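Local coordinates for protein kappa-carrageenase (Zobellia galactanivorans, PDB 5OCR) that probably hydrolyses the marine polysaccharide kappa-carrageenan, this chain being the family 16 glycoside hydrolase part, a beta-jellyroll, of a longer protein, at residues Ile63-Asn75 against Gly82-Tyr94. Residues are numbered along the deposited sequence; the frame is centred on the assembly and turned at random.
With MG (magnesium ion), chain F.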
loop_
_atom_site.group_PDB
_atom_site.type_symbol
_atom_site.label_atom_id
_atom_site.label_comp_id
_atom_site.label_asym_id
_atom_site.label_seq_id
_atom_site.Cartn_x
_atom_site.Cartn_y
_atom_site.Cartn_z
ATOM N N ILE A 63 7.189 -13.447 11.291
ATOM C CA ILE A 63 6.553 -12.680 12.385
ATOM C C ILE A 63 7.268 -13.098 13.659
ATOM O O ILE A 63 7.549 -14.308 13.855
ATOM C CB ILE A 63 5.112 -13.081 12.492
ATOM C CG1 ILE A 63 4.346 -12.752 11.151
ATOM C CG2 ILE A 63 4.495 -12.381 13.687
ATOM C CD1 ILE A 63 2.938 -13.291 11.154
ATOM N N SER A 64 7.609 -12.124 14.475
ATOM C CA SER A 64 8.331 -12.390 15.735
ATOM C C SER A 64 7.878 -11.438 16.863
ATOM O O SER A 64 7.809 -10.223 16.653
ATOM C CB SER A 64 9.788 -12.162 15.371
ATOM O OG SER A 64 10.629 -12.320 16.489
ATOM N N ASN A 65 7.634 -11.962 18.062
ATOM C CA ASN A 65 7.341 -11.159 19.212
ATOM C C ASN A 65 6.305 -10.023 18.927
ATOM O O ASN A 65 6.430 -8.873 19.411
ATOM C CB ASN A 65 8.652 -10.637 19.843
ATOM C CG ASN A 65 9.709 -11.751 20.081
ATOM O OD1 ASN A 65 9.429 -12.951 20.007
ATOM N ND2 ASN A 65 10.926 -11.336 20.338
ATOM N N GLY A 66 5.241 -10.364 18.205
ATOM C CA GLY A 66 4.104 -9.487 18.059
ATOM C C GLY A 66 4.225 -8.627 16.835
ATOM O O GLY A 66 3.294 -7.836 16.594
ATOM N N ILE A 67 5.299 -8.805 16.045
ATOM C CA ILE A 67 5.550 -7.835 14.903
ATOM C C ILE A 67 5.810 -8.590 13.597
ATOM O O ILE A 67 6.642 -9.496 13.538
ATOM C CB ILE A 67 6.816 -6.987 15.219
ATOM C CG1 ILE A 67 6.634 -6.214 16.569
ATOM C CG2 ILE A 67 7.188 -5.960 14.058
ATOM C CD1 ILE A 67 5.672 -5.022 16.579
ATOM N N ALA A 68 5.036 -8.257 12.562
ATOM C CA ALA A 68 5.288 -8.869 11.255
ATOM C C ALA A 68 6.325 -8.085 10.569
ATOM O O ALA A 68 6.272 -6.856 10.588
ATOM C CB ALA A 68 4.025 -8.838 10.439
ATOM N N GLU A 69 7.181 -8.810 9.828
ATOM C CA GLU A 69 8.305 -8.186 9.088
ATOM C C GLU A 69 8.165 -8.523 7.596
ATOM O O GLU A 69 8.052 -9.725 7.284
ATOM C CB GLU A 69 9.650 -8.720 9.661
ATOM C CG GLU A 69 10.865 -8.174 8.888
ATOM C CD GLU A 69 12.230 -8.512 9.465
ATOM O OE1 GLU A 69 12.285 -9.268 10.431
ATOM O OE2 GLU A 69 13.265 -7.969 8.965
ATOM N N LEU A 70 8.094 -7.546 6.690
ATOM C CA LEU A 70 7.966 -7.818 5.281
ATOM C C LEU A 70 9.272 -7.288 4.654
ATOM O O LEU A 70 9.658 -6.158 4.897
ATOM C CB LEU A 70 6.711 -7.095 4.712
ATOM C CG LEU A 70 5.376 -7.565 5.303
ATOM C CD1 LEU A 70 5.059 -6.914 6.641
ATOM C CD2 LEU A 70 4.232 -7.208 4.347
ATOM N N THR A 71 9.933 -8.116 3.849
ATOM C CA THR A 71 11.311 -7.830 3.445
ATOM C C THR A 71 11.477 -7.802 1.929
ATOM O O THR A 71 10.940 -8.719 1.223
ATOM C CB THR A 71 12.253 -8.930 4.051
ATOM O OG1 THR A 71 12.085 -8.912 5.478
ATOM C CG2 THR A 71 13.745 -8.652 3.778
ATOM N N MET A 72 12.202 -6.815 1.438
ATOM C CA MET A 72 12.642 -6.751 0.016
ATOM C C MET A 72 14.011 -7.417 -0.094
ATOM O O MET A 72 14.927 -7.028 0.613
ATOM C CB MET A 72 12.753 -5.270 -0.390
ATOM C CG MET A 72 13.154 -5.085 -1.877
ATOM S SD MET A 72 11.847 -5.596 -2.979
ATOM C CE MET A 72 10.543 -4.364 -2.558
ATOM N N ARG A 73 14.152 -8.441 -0.956
ATOM C CA ARG A 73 15.428 -9.189 -1.061
ATOM C C ARG A 73 15.916 -9.137 -2.497
ATOM O O ARG A 73 15.113 -9.068 -3.455
ATOM C CB ARG A 73 15.203 -10.681 -0.756
ATOM C CG ARG A 73 14.931 -10.858 0.740
ATOM C CD ARG A 73 14.980 -12.326 1.091
ATOM N NE ARG A 73 14.338 -12.514 2.405
ATOM C CZ ARG A 73 14.896 -12.239 3.575
ATOM N NH1 ARG A 73 16.154 -11.760 3.630
ATOM N NH2 ARG A 73 14.210 -12.449 4.707
ATOM N N HIS A 74 17.229 -9.174 -2.670
ATOM C CA HIS A 74 17.796 -9.159 -4.029
ATOM C C HIS A 74 17.920 -10.596 -4.474
ATOM O O HIS A 74 18.445 -11.448 -3.731
ATOM C CB HIS A 74 19.209 -8.521 -3.961
ATOM C CG HIS A 74 19.923 -8.454 -5.275
ATOM N ND1 HIS A 74 21.283 -8.487 -5.337
ATOM C CD2 HIS A 74 19.472 -8.211 -6.555
ATOM C CE1 HIS A 74 21.655 -8.367 -6.653
ATOM N NE2 HIS A 74 20.577 -8.204 -7.381
ATOM N N ASN A 75 17.496 -10.884 -5.702
ATOM C CA ASN A 75 17.648 -12.270 -6.212
ATOM C C ASN A 75 19.118 -12.753 -6.161
ATOM O O ASN A 75 20.029 -12.037 -6.579
ATOM C CB ASN A 75 17.136 -12.426 -7.630
ATOM C CG ASN A 75 15.655 -12.088 -7.758
ATOM O OD1 ASN A 75 14.959 -11.869 -6.761
ATOM N ND2 ASN A 75 15.170 -12.073 -8.980
ATOM N N GLY A 82 11.737 -13.564 -14.884
ATOM C CA GLY A 82 10.618 -12.853 -15.524
ATOM C C GLY A 82 10.813 -11.349 -15.552
ATOM O O GLY A 82 9.880 -10.579 -15.240
ATOM N N GLY A 83 12.041 -10.949 -15.844
ATOM C CA GLY A 83 12.378 -9.504 -16.040
ATOM C C GLY A 83 12.666 -8.739 -14.721
ATOM O O GLY A 83 12.786 -7.497 -14.737
ATOM N N THR A 84 12.676 -9.430 -13.571
ATOM C CA THR A 84 12.791 -8.713 -12.298
ATOM C C THR A 84 13.910 -9.290 -11.429
ATOM O O THR A 84 14.318 -10.456 -11.609
ATOM C CB THR A 84 11.465 -8.734 -11.513
ATOM O OG1 THR A 84 11.114 -10.050 -11.081
ATOM C CG2 THR A 84 10.348 -8.198 -12.397
ATOM N N TYR A 85 14.432 -8.418 -10.550
ATOM C CA TYR A 85 15.710 -8.697 -9.817
ATOM C C TYR A 85 15.573 -8.770 -8.295
ATOM O O TYR A 85 16.532 -9.074 -7.561
ATOM C CB TYR A 85 16.762 -7.644 -10.168
ATOM C CG TYR A 85 17.137 -7.618 -11.620
ATOM C CD1 TYR A 85 18.206 -8.368 -12.067
ATOM C CD2 TYR A 85 16.372 -6.876 -12.542
ATOM C CE1 TYR A 85 18.559 -8.344 -13.387
ATOM C CE2 TYR A 85 16.742 -6.827 -13.861
ATOM C CZ TYR A 85 17.806 -7.601 -14.265
ATOM O OH TYR A 85 18.195 -7.639 -15.586
ATOM N N PHE A 86 14.370 -8.455 -7.804
ATOM C CA PHE A 86 14.026 -8.505 -6.353
ATOM C C PHE A 86 12.733 -9.289 -6.063
ATOM O O PHE A 86 11.855 -9.380 -6.930
ATOM C CB PHE A 86 13.802 -7.075 -5.918
ATOM C CG PHE A 86 15.026 -6.250 -5.996
ATOM C CD1 PHE A 86 15.902 -6.166 -4.881
ATOM C CD2 PHE A 86 15.390 -5.616 -7.215
ATOM C CE1 PHE A 86 17.081 -5.393 -4.974
ATOM C CE2 PHE A 86 16.578 -4.873 -7.304
ATOM C CZ PHE A 86 17.406 -4.760 -6.187
ATOM N N THR A 87 12.591 -9.748 -4.808
ATOM C CA THR A 87 11.317 -10.257 -4.321
ATOM C C THR A 87 10.920 -9.516 -3.070
ATOM O O THR A 87 11.786 -9.053 -2.313
ATOM C CB THR A 87 11.336 -11.814 -4.074
ATOM O OG1 THR A 87 12.309 -12.161 -3.058
ATOM C CG2 THR A 87 11.637 -12.548 -5.442
ATOM N N SER A 88 9.630 -9.519 -2.844
ATOM C CA SER A 88 9.116 -8.859 -1.651
ATOM C C SER A 88 8.079 -9.637 -0.908
ATOM O O SER A 88 7.861 -10.846 -1.144
ATOM C CB SER A 88 8.711 -7.423 -2.011
ATOM O OG SER A 88 8.514 -6.686 -0.793
ATOM N N GLY A 89 7.469 -8.983 0.084
ATOM C CA GLY A 89 6.467 -9.699 0.906
ATOM C C GLY A 89 5.177 -8.898 1.020
ATOM O O GLY A 89 5.209 -7.663 0.879
ATOM N N ILE A 90 4.041 -9.568 1.255
ATOM C CA ILE A 90 2.741 -8.904 1.161
ATOM C C ILE A 90 1.723 -9.649 2.005
ATOM O O ILE A 90 1.721 -10.862 1.956
ATOM C CB ILE A 90 2.248 -8.740 -0.285
ATOM C CG1 ILE A 90 0.787 -8.201 -0.323
ATOM C CG2 ILE A 90 2.347 -10.070 -1.082
ATOM C CD1 ILE A 90 0.380 -7.680 -1.728
ATOM N N PHE A 91 0.951 -8.926 2.827
ATOM C CA PHE A 91 -0.245 -9.465 3.417
ATOM C C PHE A 91 -1.437 -8.952 2.646
ATOM O O PHE A 91 -1.673 -7.721 2.603
ATOM C CB PHE A 91 -0.426 -8.988 4.870
ATOM C CG PHE A 91 0.500 -9.633 5.829
ATOM C CD1 PHE A 91 0.260 -10.927 6.286
ATOM C CD2 PHE A 91 1.586 -8.946 6.312
ATOM C CE1 PHE A 91 1.146 -11.541 7.205
ATOM C CE2 PHE A 91 2.423 -9.550 7.256
ATOM C CZ PHE A 91 2.210 -10.856 7.691
ATOM N N LYS A 92 -2.146 -9.855 1.969
ATOM C CA LYS A 92 -3.400 -9.506 1.193
ATOM C C LYS A 92 -4.532 -10.313 1.744
ATOM O O LYS A 92 -4.494 -11.568 1.732
ATOM C CB LYS A 92 -3.212 -9.762 -0.279
ATOM C CG LYS A 92 -4.507 -9.341 -1.041
ATOM C CD LYS A 92 -4.358 -9.788 -2.521
ATOM C CE LYS A 92 -5.738 -9.478 -3.144
ATOM N NZ LYS A 92 -5.657 -9.923 -4.599
ATOM N N SER A 93 -5.560 -9.653 2.289
ATOM C CA SER A 93 -6.670 -10.448 2.852
ATOM C C SER A 93 -7.419 -11.256 1.760
ATOM O O SER A 93 -7.713 -10.739 0.641
ATOM C CB SER A 93 -7.662 -9.601 3.652
ATOM O OG SER A 93 -8.317 -8.646 2.799
ATOM N N TYR A 94 -7.827 -12.475 2.096
ATOM C CA TYR A 94 -8.793 -13.100 1.193
ATOM C C TYR A 94 -10.119 -12.338 1.193
ATOM O O TYR A 94 -10.793 -12.226 0.131
ATOM C CB TYR A 94 -9.035 -14.564 1.562
ATOM C CG TYR A 94 -7.974 -15.440 1.012
ATOM C CD1 TYR A 94 -8.032 -15.920 -0.274
ATOM C CD2 TYR A 94 -6.899 -15.815 1.806
ATOM C CE1 TYR A 94 -7.017 -16.735 -0.763
ATOM C CE2 TYR A 94 -5.900 -16.616 1.339
ATOM C CZ TYR A 94 -5.945 -17.058 0.053
ATOM O OH TYR A 94 -4.946 -17.810 -0.413
HETATM MG MG MG F . 1.347 -7.062 17.301
HETATM O O HOH W 1 14.888 -12.327 -4.050
HETATM O O HOH W 2 12.278 -11.356 -9.030
HETATM O O HOH W 3 1.284 -7.936 19.542
#
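Strands 67-74 and 86-88 form an antiparallel beta hairpin within the jellyroll of this family 16 glycoside hydrolase, with Arg73 and Thr87 as a hydrogen-bonded pair. Arg73 N reaches Thr87 O at 2.8 Å, nearly straight at 168°, and Thr87 N returns to Arg73 O. Just past the strand ends, Asn75 N bonds Tyr85 O at 2.8 Å. With CG anti to its own carbonyl carbon (chi1 -60°), Asn75 lays its amide alongside the returning strand: OD1 takes a water that also meets Thr87 OG1, itself bonded to Asn60, while ND2 donates to a second water shared with Phe86 O. An alanine here would keep the backbone bond but would probably leave each water without its side-chain mate, cutting the links to Thr87 and Phe86. His74 CD2 lies 3.9 Å above the Phe86 ring plane, offset toward the rim, and Met72, bent at chi2 and chi3, brings SD obliquely beside that ring, 5.4 Å from its centroid, a Met-aromatic contact. Past Gly89 the strands diverge, and Phe91 CE2 meets Ala68 CB at 3.6 Å, while Leu70 CD2 touches Phe91 CD2. Strand 273-285 pairs with 67-74, strand 233-241 flanks 86-97, and within the type I' turn Ser64-Ile67 Gly66 O binds magnesium with Asp278 and Glu30.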